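Local atomic coordinates of mutual gliding motility protein C (MglC) (Myxococcus xanthus DK 1622, PDB entry 7CT3), a protein that is a Roadblock/LC7-domain component of the polarity control system that interacts with its paralog MglB and probably acts in gliding motility. Residues Gly105-Val108 with Leu109-Ala113. Numbering follows the deposited sequence.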
ATOM      1  N   GLY A 105      10.290  -6.735  -1.341  1.00 28.08           N
ATOM      2  CA  GLY A 105       9.910  -5.747  -2.369  1.00 28.08           C
ATOM      3  C   GLY A 105       9.979  -4.327  -1.829  1.00 25.37           C
ATOM      4  O   GLY A 105      10.628  -3.474  -2.459  1.00 25.25           O
ATOM      5  N   ARG A 106       9.337  -4.081  -0.685  1.00 26.09           N
ATOM      6  CA  ARG A 106       9.269  -2.742  -0.040  1.00 26.41           C
ATOM      7  C   ARG A 106      10.692  -2.278   0.299  1.00 27.07           C
ATOM      8  O   ARG A 106      11.037  -1.118  -0.013  1.00 25.16           O
ATOM      9  CB  ARG A 106       8.367  -2.801   1.196  1.00 26.83           C
ATOM     10  CG  ARG A 106       6.899  -3.038   0.878  1.00 29.26           C
ATOM     11  CD  ARG A 106       6.016  -3.064   2.113  1.00 32.76           C
ATOM     12  NE  ARG A 106       6.139  -1.829   2.876  1.00 33.12           N
ATOM     13  CZ  ARG A 106       6.640  -1.717   4.104  1.00 36.51           C
ATOM     14  NH1 ARG A 106       7.050  -2.782   4.775  1.00 42.89           N
ATOM     15  NH2 ARG A 106       6.714  -0.525   4.670  1.00 39.78           N
ATOM     16  N   TYR A 107      11.499  -3.168   0.881  1.00 26.52           N
ATOM     17  CA  TYR A 107      12.895  -2.880   1.295  1.00 27.70           C
ATOM     18  C   TYR A 107      13.738  -2.538   0.059  1.00 25.61           C
ATOM     19  O   TYR A 107      14.402  -1.489   0.039  1.00 25.19           O
ATOM     20  CB  TYR A 107      13.466  -4.056   2.090  1.00 30.74           C
ATOM     21  CG  TYR A 107      14.960  -4.008   2.257  1.00 34.00           C
ATOM     22  CD1 TYR A 107      15.551  -3.193   3.208  1.00 36.61           C
ATOM     23  CD2 TYR A 107      15.785  -4.755   1.434  1.00 34.54           C
ATOM     24  CE1 TYR A 107      16.928  -3.134   3.351  1.00 39.66           C
ATOM     25  CE2 TYR A 107      17.161  -4.704   1.560  1.00 38.24           C
ATOM     26  CZ  TYR A 107      17.735  -3.897   2.526  1.00 39.93           C
ATOM     27  OH  TYR A 107      19.091  -3.851   2.655  1.00 44.08           O
ATOM     28  N   VAL A 108      13.711  -3.396  -0.962  1.00 27.09           N
ATOM     29  CA  VAL A 108      14.563  -3.217  -2.174  1.00 26.91           C
ATOM     30  C   VAL A 108      14.152  -1.925  -2.900  1.00 25.36           C
ATOM     31  O   VAL A 108      15.049  -1.192  -3.344  1.00 27.43           O
ATOM     32  CB  VAL A 108      14.516  -4.449  -3.093  1.00 26.86           C
ATOM     33  CG1 VAL A 108      15.199  -4.174  -4.422  1.00 28.26           C
ATOM     34  CG2 VAL A 108      15.139  -5.663  -2.419  1.00 29.01           C
ATOM     35  N   LEU A 109      12.856  -1.623  -3.013  1.00 24.56           N
ATOM     36  CA  LEU A 109      12.436  -0.384  -3.718  1.00 25.38           C
ATOM     37  C   LEU A 109      12.915   0.843  -2.932  1.00 25.23           C
ATOM     38  O   LEU A 109      13.337   1.820  -3.578  1.00 25.13           O
ATOM     39  CB  LEU A 109      10.923  -0.351  -3.947  1.00 26.29           C
ATOM     40  CG  LEU A 109      10.513   0.519  -5.133  1.00 27.35           C
ATOM     41  CD1 LEU A 109      10.972  -0.112  -6.442  1.00 29.07           C
ATOM     42  CD2 LEU A 109       9.018   0.771  -5.154  1.00 27.35           C
ATOM     43  N   ARG A 110      12.874   0.797  -1.598  1.00 26.96           N
ATOM     44  CA  ARG A 110      13.344   1.918  -0.737  1.00 27.47           C
ATOM     45  C   ARG A 110      14.840   2.156  -0.993  1.00 26.08           C
ATOM     46  O   ARG A 110      15.246   3.326  -1.092  1.00 27.19           O
ATOM     47  CB  ARG A 110      13.054   1.646   0.744  1.00 28.12           C
ATOM     48  CG  ARG A 110      13.423   2.803   1.662  1.00 32.28           C
ATOM     49  CD  ARG A 110      12.990   2.609   3.107  1.00 37.99           C
ATOM     50  NE  ARG A 110      13.546   1.404   3.716  1.00 47.22           N
ATOM     51  CZ  ARG A 110      14.774   1.283   4.237  1.00 56.00           C
ATOM     52  NH1 ARG A 110      15.628   2.297   4.232  1.00 59.99           N
ATOM     53  NH2 ARG A 110      15.148   0.129   4.760  1.00 59.52           N
ATOM     54  N   VAL A 111      15.622   1.084  -1.122  1.00 26.21           N
ATOM     55  CA  VAL A 111      17.091   1.144  -1.379  1.00 29.99           C
ATOM     56  C   VAL A 111      17.358   1.674  -2.797  1.00 29.29           C
ATOM     57  O   VAL A 111      18.336   2.420  -2.968  1.00 33.94           O
ATOM     58  CB  VAL A 111      17.737  -0.237  -1.161  1.00 33.12           C
ATOM     59  CG1 VAL A 111      19.146  -0.306  -1.733  1.00 36.91           C
ATOM     60  CG2 VAL A 111      17.730  -0.620   0.312  1.00 34.30           C
ATOM     61  N   THR A 112      16.538   1.295  -3.779  1.00 29.12           N
ATOM     62  CA  THR A 112      16.789   1.566  -5.220  1.00 30.78           C
ATOM     63  C   THR A 112      16.308   2.975  -5.609  1.00 30.46           C
ATOM     64  O   THR A 112      16.937   3.573  -6.499  1.00 31.70           O
ATOM     65  CB  THR A 112      16.160   0.473  -6.091  1.00 33.13           C
ATOM     66  OG1 THR A 112      16.593  -0.791  -5.580  1.00 35.00           O
ATOM     67  CG2 THR A 112      16.543   0.592  -7.549  1.00 34.55           C
ATOM     68  N   ALA A 113      15.243   3.491  -4.985  1.00 29.46           N
ATOM     69  CA  ALA A 113      14.594   4.772  -5.365  1.00 29.93           C
ATOM     70  C   ALA A 113      15.616   5.907  -5.477  1.00 30.22           C
ATOM     71  O   ALA A 113      15.594   6.641  -6.461  1.00 30.25           O
ATOM     72  CB  ALA A 113      13.481   5.114  -4.404  1.00 29.67           C
TER
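Val108 O takes two hydrogen bonds from Thr112, one turn further along the same helix. The backbone Thr112 N lies 2.9 Å from Val108 O. Thr112 OG1 comes to 2.7 Å of Val108 O, and it does so from above the carbonyl plane, 38° out of it. With OG1 beside the backbone N (chi1 -51°) and anti to the carbonyl carbon, the hydroxyl points back toward the preceding turn, a common way for a helical threonine to satisfy its buried OH. An alanine here would keep the backbone bond but would probably leave Val108 O with a single donor from this turn and a gap beside Val108 CG1.

The other carbonyls follow the plain i to i+4 pattern of an alpha helix: Gly105 O accepts from Leu109 N at 2.9 Å, Arg106 O from Arg110 N, and Tyr107 O from Val111 N at 3.1 Å. On the exposed side, Val111 CG2 sits over one face of the Tyr107 ring, 4.2 Å from its centroid, a CH-pi contact. Arg110 NH2 approaches Tyr107 CD1 to 3.7 Å, with guanidinium and ring planes 68° apart. Arg106 turns elsewhere, its NE forming a salt bridge with Glu71.

The turn belongs to helix 102-117, which packs on the antiparallel sheet of this Roadblock/LC7 domain: Leu109 lies against Leu92 and Leu94 of strand 90-97 and Val82 of strand 79-87, while Val108 and Thr112 both meet Val10 of helix 4-13.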